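Local structure of water-soluble chlorophyll protein (Brassicaceae, 5HPZ) at residues A[58-63]-A[76-81]. The protein binds chlorophyll as a water-soluble, four-chain assembly of the Kunitz-type inhibitor family and probably tunes the pigment's spectrum by deforming its ring. Numbering follows the deposited sequence.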
# COMPACT_ATOMS: atom_id res chain seq x y z
N VAL A 58 -18.20 -13.78 10.81
CA VAL A 58 -18.07 -13.58 12.25
C VAL A 58 -18.84 -14.71 12.97
O VAL A 58 -19.61 -15.47 12.35
CB VAL A 58 -18.70 -12.27 12.71
CG1 VAL A 58 -18.06 -11.07 12.02
CG2 VAL A 58 -20.20 -12.28 12.46
N SER A 59 -18.64 -14.79 14.28
CA SER A 59 -19.48 -15.60 15.13
C SER A 59 -19.70 -14.87 16.40
O SER A 59 -18.88 -14.03 16.79
CB SER A 59 -18.83 -16.98 15.38
OG SER A 59 -17.57 -16.81 15.99
N PHE A 60 -20.82 -15.16 17.05
CA PHE A 60 -21.23 -14.49 18.28
C PHE A 60 -21.11 -15.45 19.49
O PHE A 60 -21.46 -16.65 19.41
CB PHE A 60 -22.70 -14.11 18.13
CG PHE A 60 -23.01 -13.45 16.81
CD1 PHE A 60 -22.62 -12.15 16.56
CD2 PHE A 60 -23.64 -14.15 15.81
CE1 PHE A 60 -22.90 -11.55 15.34
CE2 PHE A 60 -23.95 -13.53 14.61
CZ PHE A 60 -23.57 -12.23 14.37
N GLY A 61 -20.61 -14.92 20.59
CA GLY A 61 -20.52 -15.70 21.84
C GLY A 61 -20.96 -14.82 23.01
O GLY A 61 -20.66 -13.63 23.05
N TYR A 62 -21.65 -15.42 23.97
CA TYR A 62 -22.14 -14.68 25.12
C TYR A 62 -21.02 -14.28 26.00
O TYR A 62 -20.06 -15.01 26.16
CB TYR A 62 -23.14 -15.50 25.94
CG TYR A 62 -24.47 -15.71 25.25
CD1 TYR A 62 -25.38 -14.65 25.08
CD2 TYR A 62 -24.83 -16.99 24.78
CE1 TYR A 62 -26.60 -14.87 24.45
CE2 TYR A 62 -26.04 -17.21 24.14
CZ TYR A 62 -26.94 -16.15 23.97
OH TYR A 62 -28.16 -16.41 23.33
N GLU A 63 -21.18 -13.12 26.60
CA GLU A 63 -20.25 -12.62 27.56
C GLU A 63 -21.04 -11.57 28.29
O GLU A 63 -21.59 -10.65 27.63
CB GLU A 63 -19.01 -12.01 26.89
CG GLU A 63 -18.16 -11.15 27.83
CD GLU A 63 -17.55 -11.95 28.96
OE1 GLU A 63 -17.15 -13.13 28.72
OE2 GLU A 63 -17.48 -11.38 30.07
N THR A 76 -28.98 -9.11 24.65
CA THR A 76 -28.14 -9.86 25.57
C THR A 76 -26.69 -9.67 25.09
O THR A 76 -26.43 -9.82 23.86
CB THR A 76 -28.54 -11.36 25.62
OG1 THR A 76 -29.99 -11.53 25.69
CG2 THR A 76 -27.85 -12.09 26.80
N THR A 77 -25.77 -9.34 26.01
CA THR A 77 -24.39 -8.97 25.61
C THR A 77 -23.59 -10.15 25.08
O THR A 77 -23.61 -11.25 25.64
CB THR A 77 -23.58 -8.27 26.70
OG1 THR A 77 -23.43 -9.14 27.84
CG2 THR A 77 -24.25 -6.98 27.08
N ILE A 78 -22.96 -9.92 23.94
CA ILE A 78 -22.15 -10.87 23.29
C ILE A 78 -20.86 -10.14 22.90
O ILE A 78 -20.81 -8.90 22.90
CB ILE A 78 -22.83 -11.42 22.02
CG1 ILE A 78 -23.17 -10.28 21.04
CG2 ILE A 78 -24.11 -12.17 22.36
CD1 ILE A 78 -23.65 -10.75 19.68
N ASN A 79 -19.85 -10.94 22.57
CA ASN A 79 -18.70 -10.51 21.76
C ASN A 79 -18.99 -10.90 20.34
O ASN A 79 -19.71 -11.89 20.06
CB ASN A 79 -17.38 -11.15 22.22
CG ASN A 79 -17.02 -10.84 23.68
OD1 ASN A 79 -16.56 -11.72 24.39
ND2 ASN A 79 -17.20 -9.59 24.12
N ILE A 80 -18.43 -10.11 19.41
CA ILE A 80 -18.51 -10.41 17.98
C ILE A 80 -17.08 -10.58 17.48
O ILE A 80 -16.23 -9.73 17.71
CB ILE A 80 -19.19 -9.28 17.21
CG1 ILE A 80 -20.59 -9.02 17.78
CG2 ILE A 80 -19.23 -9.57 15.73
CD1 ILE A 80 -21.25 -7.77 17.23
N GLU A 81 -16.81 -11.69 16.83
CA GLU A 81 -15.46 -11.94 16.39
C GLU A 81 -15.39 -12.37 14.96
O GLU A 81 -16.17 -13.22 14.43
CB GLU A 81 -14.68 -12.90 17.32
CG GLU A 81 -15.34 -14.20 17.79
CD GLU A 81 -14.30 -15.19 18.33
OE1 GLU A 81 -13.23 -14.75 18.83
OE2 GLU A 81 -14.52 -16.41 18.22
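Ser-59 and Gly-61 pair with Glu-81 and Asn-79 in an antiparallel two-stranded contact within the beta-trefoil fold of the Kunitz inhibitor family, joining consecutive strands 58-62 and 78-82. Each couple is a hydrogen-bonded pair with two bonds: Ser-59 N reaches Glu-81 O at 2.9 Å, and Asn-79 N meets Gly-61 O at 2.9 Å, almost in line with the carbonyl. Just past Tyr-62, Glu-63 N bonds to Thr-77 O along a straight N-H (173°), but from above the carbonyl plane rather than within it. On the face carrying Phe-60 and Ile-80, the side chains are apolar and buried, with Phe-171 adding an edge-to-face ring contact to Phe-60 and Trp-97 touching Val-58 and Ile-80. Ile-80 CG1 lies at the edge of the Phe-60 ring, in its plane, 3.9 Å from Phe-60 CD1. Ile-78 holds CG1 between its backbone N and carbonyl carbon (chi1 58°), which carries CD1 to 3.6 Å from Phe-60 CD1. Tyr-62 departs from this face; its CE1 meets Thr-76 CG2 at 3.8 Å, while its OH is bonded to Tyr-73 N. On the other face, the buried Asn-79 side chain gives ND2 to the carbonyls of Ser-122 and Arg-117. An alanine at Asn-79 would probably leave those two carbonyls without their shared donor and weaken the tie to the segment that carries them. Asn-79 OD1 rests against the aliphatic part of Glu-63, 3.5 Å from its CB and 3.8 Å from its CG.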